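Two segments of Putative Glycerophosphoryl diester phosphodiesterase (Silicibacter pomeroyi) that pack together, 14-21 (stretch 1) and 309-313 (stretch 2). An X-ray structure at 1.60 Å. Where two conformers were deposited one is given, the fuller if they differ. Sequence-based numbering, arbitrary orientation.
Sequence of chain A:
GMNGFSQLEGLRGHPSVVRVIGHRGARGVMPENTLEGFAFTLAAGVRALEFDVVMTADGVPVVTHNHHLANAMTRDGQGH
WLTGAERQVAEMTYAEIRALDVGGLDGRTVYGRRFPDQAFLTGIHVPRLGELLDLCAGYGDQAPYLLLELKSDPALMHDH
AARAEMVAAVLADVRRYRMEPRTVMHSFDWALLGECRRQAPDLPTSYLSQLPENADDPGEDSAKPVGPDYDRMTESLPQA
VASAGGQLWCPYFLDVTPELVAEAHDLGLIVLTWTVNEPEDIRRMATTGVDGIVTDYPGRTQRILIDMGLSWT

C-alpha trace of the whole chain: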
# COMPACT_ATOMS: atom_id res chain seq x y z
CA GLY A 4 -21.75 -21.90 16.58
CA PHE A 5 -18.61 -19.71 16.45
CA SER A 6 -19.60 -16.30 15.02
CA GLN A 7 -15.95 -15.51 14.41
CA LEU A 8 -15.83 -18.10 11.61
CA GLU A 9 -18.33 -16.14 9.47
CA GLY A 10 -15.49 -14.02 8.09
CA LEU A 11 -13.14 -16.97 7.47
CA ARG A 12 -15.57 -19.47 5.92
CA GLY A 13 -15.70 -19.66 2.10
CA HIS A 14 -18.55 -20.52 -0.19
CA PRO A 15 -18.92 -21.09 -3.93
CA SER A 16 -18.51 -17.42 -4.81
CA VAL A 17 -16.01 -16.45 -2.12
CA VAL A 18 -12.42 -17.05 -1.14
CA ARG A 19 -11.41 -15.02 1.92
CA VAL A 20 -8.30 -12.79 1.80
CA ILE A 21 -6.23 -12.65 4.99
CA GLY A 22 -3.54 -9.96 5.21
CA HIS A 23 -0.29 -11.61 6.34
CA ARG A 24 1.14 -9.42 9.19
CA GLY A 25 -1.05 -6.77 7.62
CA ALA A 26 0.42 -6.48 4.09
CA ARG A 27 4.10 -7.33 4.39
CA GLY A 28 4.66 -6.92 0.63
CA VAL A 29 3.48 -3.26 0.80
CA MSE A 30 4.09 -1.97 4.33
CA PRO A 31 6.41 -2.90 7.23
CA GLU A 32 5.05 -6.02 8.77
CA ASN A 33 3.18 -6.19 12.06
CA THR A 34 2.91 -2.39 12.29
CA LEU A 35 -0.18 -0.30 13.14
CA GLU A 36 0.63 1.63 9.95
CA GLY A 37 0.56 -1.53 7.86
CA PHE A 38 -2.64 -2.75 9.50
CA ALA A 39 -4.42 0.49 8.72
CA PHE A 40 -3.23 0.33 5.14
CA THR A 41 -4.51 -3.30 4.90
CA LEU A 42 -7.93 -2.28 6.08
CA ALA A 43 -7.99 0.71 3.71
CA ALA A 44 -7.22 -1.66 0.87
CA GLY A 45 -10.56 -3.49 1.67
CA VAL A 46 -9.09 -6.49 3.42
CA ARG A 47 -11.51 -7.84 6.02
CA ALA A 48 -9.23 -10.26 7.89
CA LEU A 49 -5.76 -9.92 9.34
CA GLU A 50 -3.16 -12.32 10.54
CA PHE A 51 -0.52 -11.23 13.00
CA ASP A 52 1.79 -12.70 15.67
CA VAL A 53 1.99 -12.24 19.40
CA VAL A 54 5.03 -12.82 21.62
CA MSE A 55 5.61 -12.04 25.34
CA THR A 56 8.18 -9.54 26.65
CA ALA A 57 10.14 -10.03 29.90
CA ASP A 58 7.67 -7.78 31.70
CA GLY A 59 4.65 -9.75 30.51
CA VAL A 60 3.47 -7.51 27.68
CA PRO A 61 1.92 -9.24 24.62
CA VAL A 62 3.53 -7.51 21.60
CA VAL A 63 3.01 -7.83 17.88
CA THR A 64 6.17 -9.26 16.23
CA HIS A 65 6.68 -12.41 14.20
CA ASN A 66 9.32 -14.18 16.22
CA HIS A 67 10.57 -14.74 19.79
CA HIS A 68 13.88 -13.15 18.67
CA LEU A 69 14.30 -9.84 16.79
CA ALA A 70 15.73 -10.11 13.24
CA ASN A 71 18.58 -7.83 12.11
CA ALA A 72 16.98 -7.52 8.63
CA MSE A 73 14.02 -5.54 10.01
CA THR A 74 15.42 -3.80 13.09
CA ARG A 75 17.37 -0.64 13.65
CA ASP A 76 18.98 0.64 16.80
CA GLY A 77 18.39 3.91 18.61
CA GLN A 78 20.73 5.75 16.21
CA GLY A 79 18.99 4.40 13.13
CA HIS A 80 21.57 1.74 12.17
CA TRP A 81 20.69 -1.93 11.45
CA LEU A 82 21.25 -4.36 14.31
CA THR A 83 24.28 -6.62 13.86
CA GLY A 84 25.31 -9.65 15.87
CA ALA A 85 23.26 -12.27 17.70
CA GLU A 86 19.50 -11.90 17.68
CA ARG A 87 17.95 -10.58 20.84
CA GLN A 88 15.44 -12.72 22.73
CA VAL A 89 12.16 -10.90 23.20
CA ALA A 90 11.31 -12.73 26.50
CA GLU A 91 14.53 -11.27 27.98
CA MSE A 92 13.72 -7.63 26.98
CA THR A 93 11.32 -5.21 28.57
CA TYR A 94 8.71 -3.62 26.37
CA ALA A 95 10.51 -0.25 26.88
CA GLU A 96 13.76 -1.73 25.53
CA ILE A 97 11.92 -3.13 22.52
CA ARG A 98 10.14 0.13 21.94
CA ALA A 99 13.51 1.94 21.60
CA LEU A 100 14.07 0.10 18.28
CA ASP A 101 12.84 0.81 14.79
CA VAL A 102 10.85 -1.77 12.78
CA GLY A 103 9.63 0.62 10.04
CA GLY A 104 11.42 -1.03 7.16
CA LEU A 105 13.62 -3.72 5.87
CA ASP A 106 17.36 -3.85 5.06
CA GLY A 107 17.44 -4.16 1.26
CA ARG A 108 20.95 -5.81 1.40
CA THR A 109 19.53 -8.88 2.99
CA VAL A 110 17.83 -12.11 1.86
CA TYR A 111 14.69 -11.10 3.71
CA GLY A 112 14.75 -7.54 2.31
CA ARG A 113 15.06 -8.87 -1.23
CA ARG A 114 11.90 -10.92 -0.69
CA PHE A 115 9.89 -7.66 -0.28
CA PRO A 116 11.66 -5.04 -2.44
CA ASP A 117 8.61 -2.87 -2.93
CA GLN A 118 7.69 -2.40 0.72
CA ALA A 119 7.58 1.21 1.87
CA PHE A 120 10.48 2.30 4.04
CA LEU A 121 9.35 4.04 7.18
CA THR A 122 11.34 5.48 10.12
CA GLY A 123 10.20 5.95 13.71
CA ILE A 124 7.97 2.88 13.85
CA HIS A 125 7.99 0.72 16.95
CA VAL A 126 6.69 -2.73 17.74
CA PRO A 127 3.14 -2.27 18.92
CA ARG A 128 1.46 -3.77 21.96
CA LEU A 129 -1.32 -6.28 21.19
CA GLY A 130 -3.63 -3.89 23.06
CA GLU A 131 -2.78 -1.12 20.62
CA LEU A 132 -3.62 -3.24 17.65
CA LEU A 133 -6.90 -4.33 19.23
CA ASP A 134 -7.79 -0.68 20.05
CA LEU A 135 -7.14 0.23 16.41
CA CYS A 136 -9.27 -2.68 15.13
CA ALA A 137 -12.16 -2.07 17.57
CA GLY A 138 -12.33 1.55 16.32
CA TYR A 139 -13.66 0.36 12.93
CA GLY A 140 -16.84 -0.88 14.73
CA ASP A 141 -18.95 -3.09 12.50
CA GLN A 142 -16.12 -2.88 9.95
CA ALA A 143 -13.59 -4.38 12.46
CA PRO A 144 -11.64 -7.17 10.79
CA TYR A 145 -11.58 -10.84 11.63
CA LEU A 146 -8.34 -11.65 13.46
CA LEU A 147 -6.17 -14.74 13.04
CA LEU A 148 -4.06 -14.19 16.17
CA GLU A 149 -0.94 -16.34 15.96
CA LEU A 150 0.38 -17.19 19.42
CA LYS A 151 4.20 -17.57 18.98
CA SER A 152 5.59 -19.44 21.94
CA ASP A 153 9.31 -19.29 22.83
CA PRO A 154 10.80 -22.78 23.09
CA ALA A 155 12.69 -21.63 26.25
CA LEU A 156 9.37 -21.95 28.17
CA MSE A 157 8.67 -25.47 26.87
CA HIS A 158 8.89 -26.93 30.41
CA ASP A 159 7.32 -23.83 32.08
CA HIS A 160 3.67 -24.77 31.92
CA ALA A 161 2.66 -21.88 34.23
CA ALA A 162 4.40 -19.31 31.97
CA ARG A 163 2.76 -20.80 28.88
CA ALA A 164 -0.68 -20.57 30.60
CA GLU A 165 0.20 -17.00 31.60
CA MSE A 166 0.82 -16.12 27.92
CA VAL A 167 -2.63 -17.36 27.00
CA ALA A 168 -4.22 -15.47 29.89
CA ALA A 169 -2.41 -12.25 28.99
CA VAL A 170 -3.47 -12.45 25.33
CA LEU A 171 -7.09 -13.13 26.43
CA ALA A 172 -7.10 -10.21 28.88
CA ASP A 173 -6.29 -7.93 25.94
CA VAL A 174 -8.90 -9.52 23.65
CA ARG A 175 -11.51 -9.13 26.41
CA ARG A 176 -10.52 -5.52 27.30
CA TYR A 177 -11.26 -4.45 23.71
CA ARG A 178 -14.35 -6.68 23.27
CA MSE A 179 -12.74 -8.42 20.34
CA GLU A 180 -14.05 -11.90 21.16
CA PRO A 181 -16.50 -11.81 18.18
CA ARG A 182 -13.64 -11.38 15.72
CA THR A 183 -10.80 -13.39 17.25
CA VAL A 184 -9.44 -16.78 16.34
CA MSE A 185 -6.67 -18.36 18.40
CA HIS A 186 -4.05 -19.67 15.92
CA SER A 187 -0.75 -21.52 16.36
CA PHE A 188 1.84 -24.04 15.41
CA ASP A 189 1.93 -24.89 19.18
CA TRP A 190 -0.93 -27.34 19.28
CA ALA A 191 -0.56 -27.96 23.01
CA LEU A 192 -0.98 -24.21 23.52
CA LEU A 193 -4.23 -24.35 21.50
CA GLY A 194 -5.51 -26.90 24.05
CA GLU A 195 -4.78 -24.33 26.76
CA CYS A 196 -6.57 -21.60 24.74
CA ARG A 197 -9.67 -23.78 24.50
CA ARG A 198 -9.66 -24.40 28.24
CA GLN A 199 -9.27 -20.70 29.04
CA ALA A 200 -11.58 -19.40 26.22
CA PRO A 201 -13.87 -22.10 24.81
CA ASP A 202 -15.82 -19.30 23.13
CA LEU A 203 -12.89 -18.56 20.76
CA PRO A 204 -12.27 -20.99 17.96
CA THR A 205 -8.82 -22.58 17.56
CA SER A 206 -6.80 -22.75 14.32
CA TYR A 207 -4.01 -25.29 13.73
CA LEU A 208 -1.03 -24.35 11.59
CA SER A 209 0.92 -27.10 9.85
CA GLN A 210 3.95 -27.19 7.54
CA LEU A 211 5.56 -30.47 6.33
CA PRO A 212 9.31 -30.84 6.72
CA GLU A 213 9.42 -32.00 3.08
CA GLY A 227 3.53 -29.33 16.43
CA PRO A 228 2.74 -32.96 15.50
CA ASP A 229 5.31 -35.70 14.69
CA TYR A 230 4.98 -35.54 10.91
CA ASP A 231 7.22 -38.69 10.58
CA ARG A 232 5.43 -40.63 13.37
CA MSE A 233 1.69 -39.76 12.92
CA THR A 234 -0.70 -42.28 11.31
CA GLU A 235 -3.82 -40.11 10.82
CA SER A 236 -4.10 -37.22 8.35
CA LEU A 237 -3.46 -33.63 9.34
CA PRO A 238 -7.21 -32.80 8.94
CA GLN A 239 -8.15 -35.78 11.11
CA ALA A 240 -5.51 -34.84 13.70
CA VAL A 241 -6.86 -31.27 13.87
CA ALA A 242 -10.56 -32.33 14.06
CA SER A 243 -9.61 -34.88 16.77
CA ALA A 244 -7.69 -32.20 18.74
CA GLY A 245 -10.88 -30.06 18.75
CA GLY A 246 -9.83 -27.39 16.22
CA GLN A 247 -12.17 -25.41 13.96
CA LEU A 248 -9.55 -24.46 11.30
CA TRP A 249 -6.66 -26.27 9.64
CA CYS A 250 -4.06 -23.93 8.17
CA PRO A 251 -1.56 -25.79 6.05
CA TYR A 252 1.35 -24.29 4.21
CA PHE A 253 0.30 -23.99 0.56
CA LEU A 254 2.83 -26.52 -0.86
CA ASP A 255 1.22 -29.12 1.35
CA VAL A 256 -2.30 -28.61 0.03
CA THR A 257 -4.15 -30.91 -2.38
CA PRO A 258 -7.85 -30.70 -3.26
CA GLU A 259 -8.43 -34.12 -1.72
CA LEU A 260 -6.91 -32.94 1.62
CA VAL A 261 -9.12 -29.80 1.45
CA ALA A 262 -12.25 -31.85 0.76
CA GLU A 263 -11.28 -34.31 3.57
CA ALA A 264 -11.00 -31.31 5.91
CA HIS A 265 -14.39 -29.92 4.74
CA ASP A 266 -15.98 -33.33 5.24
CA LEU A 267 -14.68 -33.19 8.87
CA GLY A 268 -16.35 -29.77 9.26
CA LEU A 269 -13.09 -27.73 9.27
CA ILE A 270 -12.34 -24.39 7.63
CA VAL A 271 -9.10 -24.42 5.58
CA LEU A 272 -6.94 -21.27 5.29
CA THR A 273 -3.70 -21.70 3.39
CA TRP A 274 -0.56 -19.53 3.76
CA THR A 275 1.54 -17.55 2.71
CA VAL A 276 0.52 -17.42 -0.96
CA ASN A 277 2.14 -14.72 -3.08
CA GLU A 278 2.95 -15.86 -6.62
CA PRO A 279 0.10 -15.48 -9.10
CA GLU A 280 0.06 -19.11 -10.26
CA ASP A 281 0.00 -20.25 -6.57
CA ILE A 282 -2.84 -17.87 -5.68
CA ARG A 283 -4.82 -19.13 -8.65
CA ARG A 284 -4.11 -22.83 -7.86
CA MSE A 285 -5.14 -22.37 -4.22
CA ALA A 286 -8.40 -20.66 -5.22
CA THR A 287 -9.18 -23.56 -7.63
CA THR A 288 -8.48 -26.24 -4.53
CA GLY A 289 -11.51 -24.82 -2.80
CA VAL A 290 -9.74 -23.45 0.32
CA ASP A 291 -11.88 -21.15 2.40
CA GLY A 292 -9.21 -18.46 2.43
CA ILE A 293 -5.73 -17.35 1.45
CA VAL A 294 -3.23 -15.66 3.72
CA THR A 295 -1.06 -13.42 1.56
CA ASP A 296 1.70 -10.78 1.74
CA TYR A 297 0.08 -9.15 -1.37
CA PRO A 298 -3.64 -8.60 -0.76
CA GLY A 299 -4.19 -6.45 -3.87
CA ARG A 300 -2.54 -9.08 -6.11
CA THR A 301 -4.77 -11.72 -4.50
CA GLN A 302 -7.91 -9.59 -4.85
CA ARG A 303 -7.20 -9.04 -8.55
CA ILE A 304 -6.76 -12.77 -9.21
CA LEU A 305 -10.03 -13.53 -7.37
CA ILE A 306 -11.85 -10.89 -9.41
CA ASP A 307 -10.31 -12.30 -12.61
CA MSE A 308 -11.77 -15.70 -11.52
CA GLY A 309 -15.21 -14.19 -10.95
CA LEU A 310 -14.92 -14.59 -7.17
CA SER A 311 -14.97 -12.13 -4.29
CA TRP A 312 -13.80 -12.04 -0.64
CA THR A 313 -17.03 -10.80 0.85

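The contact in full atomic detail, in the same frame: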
# COMPACT_ATOMS: atom_id res chain seq x y z
N HIS A 14 -17.36 -19.98 0.42
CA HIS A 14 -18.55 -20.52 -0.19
C HIS A 14 -18.34 -20.44 -1.70
O HIS A 14 -17.32 -19.89 -2.13
CB HIS A 14 -19.84 -19.90 0.36
CG HIS A 14 -19.92 -18.43 0.22
ND1 HIS A 14 -20.20 -17.83 -0.99
CD2 HIS A 14 -19.81 -17.44 1.13
CE1 HIS A 14 -20.25 -16.52 -0.80
NE2 HIS A 14 -20.00 -16.26 0.47
N PRO A 15 -19.28 -20.94 -2.50
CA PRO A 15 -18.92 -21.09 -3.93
C PRO A 15 -18.44 -19.84 -4.65
O PRO A 15 -17.63 -19.95 -5.59
CB PRO A 15 -20.21 -21.64 -4.56
CG PRO A 15 -20.82 -22.41 -3.46
CD PRO A 15 -20.58 -21.57 -2.21
N SER A 16 -18.89 -18.69 -4.19
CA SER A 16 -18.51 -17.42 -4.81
C SER A 16 -17.40 -16.67 -4.11
O SER A 16 -17.00 -15.62 -4.60
CB SER A 16 -19.71 -16.51 -4.80
OG SER A 16 -20.82 -17.10 -5.44
N VAL A 17 -16.92 -17.20 -2.99
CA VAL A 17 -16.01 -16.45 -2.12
C VAL A 17 -14.81 -17.24 -1.60
O VAL A 17 -14.95 -18.38 -1.14
CB VAL A 17 -16.78 -15.98 -0.87
CG1 VAL A 17 -15.84 -15.40 0.22
CG2 VAL A 17 -17.81 -14.93 -1.24
N VAL A 18 -13.63 -16.64 -1.76
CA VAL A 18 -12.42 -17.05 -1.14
C VAL A 18 -11.98 -15.85 -0.28
O VAL A 18 -11.78 -14.74 -0.77
CB VAL A 18 -11.31 -17.46 -2.13
CG1 VAL A 18 -10.02 -17.84 -1.34
CG2 VAL A 18 -11.79 -18.57 -3.00
N ARG A 19 -11.80 -16.10 1.01
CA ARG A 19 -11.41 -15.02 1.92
C ARG A 19 -9.95 -14.64 1.69
O ARG A 19 -9.13 -15.50 1.27
CB ARG A 19 -11.61 -15.42 3.39
CG ARG A 19 -13.02 -15.85 3.75
CD ARG A 19 -14.05 -14.79 3.49
NE ARG A 19 -15.36 -15.37 3.80
CZ ARG A 19 -16.50 -14.70 3.77
NH1 ARG A 19 -16.53 -13.43 3.46
NH2 ARG A 19 -17.63 -15.32 4.08
N VAL A 20 -9.66 -13.36 1.95
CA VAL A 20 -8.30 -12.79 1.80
C VAL A 20 -7.85 -12.32 3.19
O VAL A 20 -8.46 -11.47 3.80
CB VAL A 20 -8.21 -11.67 0.78
CG1 VAL A 20 -6.77 -11.10 0.68
CG2 VAL A 20 -8.65 -12.19 -0.64
N ILE A 21 -6.78 -12.96 3.68
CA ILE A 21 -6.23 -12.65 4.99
C ILE A 21 -4.87 -11.98 4.77
O ILE A 21 -3.99 -12.53 4.16
CB ILE A 21 -6.14 -13.85 5.90
CG1 ILE A 21 -7.50 -14.57 6.08
CG2 ILE A 21 -5.59 -13.43 7.33
CD1 ILE A 21 -7.74 -15.71 5.10
N GLY A 309 -13.80 -14.39 -11.22
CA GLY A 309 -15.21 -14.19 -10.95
C GLY A 309 -15.64 -14.35 -9.51
O GLY A 309 -16.85 -14.47 -9.26
N LEU A 310 -14.68 -14.37 -8.59
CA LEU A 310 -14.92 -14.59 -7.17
C LEU A 310 -14.83 -13.25 -6.43
O LEU A 310 -14.49 -12.22 -6.99
CB LEU A 310 -13.90 -15.58 -6.62
CG LEU A 310 -13.87 -16.98 -7.30
CD1 LEU A 310 -12.64 -17.80 -6.93
CD2 LEU A 310 -15.16 -17.74 -7.04
N SER A 311 -15.12 -13.30 -5.13
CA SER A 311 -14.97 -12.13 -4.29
C SER A 311 -14.54 -12.62 -2.91
O SER A 311 -14.44 -13.83 -2.67
CB SER A 311 -16.30 -11.39 -4.23
OG SER A 311 -17.29 -12.17 -3.59
N TRP A 312 -14.32 -11.70 -2.00
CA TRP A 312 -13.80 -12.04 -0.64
C TRP A 312 -14.68 -11.59 0.48
O TRP A 312 -14.41 -11.91 1.62
CB TRP A 312 -12.36 -11.54 -0.44
CG TRP A 312 -12.26 -10.12 -0.75
CD1 TRP A 312 -12.46 -9.08 0.10
CD2 TRP A 312 -12.01 -9.54 -2.05
NE1 TRP A 312 -12.32 -7.88 -0.59
CE2 TRP A 312 -12.06 -8.15 -1.91
CE3 TRP A 312 -11.77 -10.06 -3.30
CZ2 TRP A 312 -11.86 -7.29 -3.02
CZ3 TRP A 312 -11.59 -9.24 -4.36
CH2 TRP A 312 -11.63 -7.87 -4.22
N THR A 313 -15.88 -11.17 0.05
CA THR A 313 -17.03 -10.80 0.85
C THR A 313 -18.31 -11.34 0.17
O THR A 313 -18.54 -11.42 -1.08
CB THR A 313 -17.22 -9.28 0.94
OG1 THR A 313 -17.57 -8.78 -0.35
CG2 THR A 313 -15.97 -8.57 1.43
OXT THR A 313 -19.22 -11.66 0.90
O HOH W 1 -18.60 -13.45 -5.42
O HOH W 2 -12.17 -11.76 3.13

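Chain termini are often secured by a few backbone hydrogen bonds rather than by a full sheet, and the C-terminal residues here illustrate the principle. A type I turn from His14 to Val17, closed by Val17 N to His14 O at 2.9 Å, delivers the first stretch to a single beta bridge between Val17 and Ser311. Ser311 uses both of its backbone polar groups: its N donates to Ser16 O (3.0 Å), and its O accepts from Val18 N (3.1 Å), with a short CA-H...O contact from Val17 CA to Ser311 O, also 3.1 Å. Ser16 O accepts again from a water, 2.8 Å away, that lies 2.6 Å from Ser311 OG, so the small polar side chain extends the bridge through solvent.

Beyond the bridge, Trp312 O becomes the hub. Arg19 points its CB away, yet its long side chain returns to bring NH1 within 3.2 Å of Trp312 O, a hydrogen bond made at the guanidinium edge. A second water donates to Trp312 O (2.7 Å) and accepts from Val20 N (3.2 Å), satisfying a backbone donor that the bridge does not reach.

Apolar contacts fill in around these hydrogen bonds: Val18 CG2 meets Leu310 CD1 at 4.1 Å, and Val20 CG2 meets Trp312 CB at 3.8 Å. Val17, Val18 and Val20 are buried, and their branched apolar side chains leave no polar group to satisfy. Between them the stretches bury 415 Å², both sides summed.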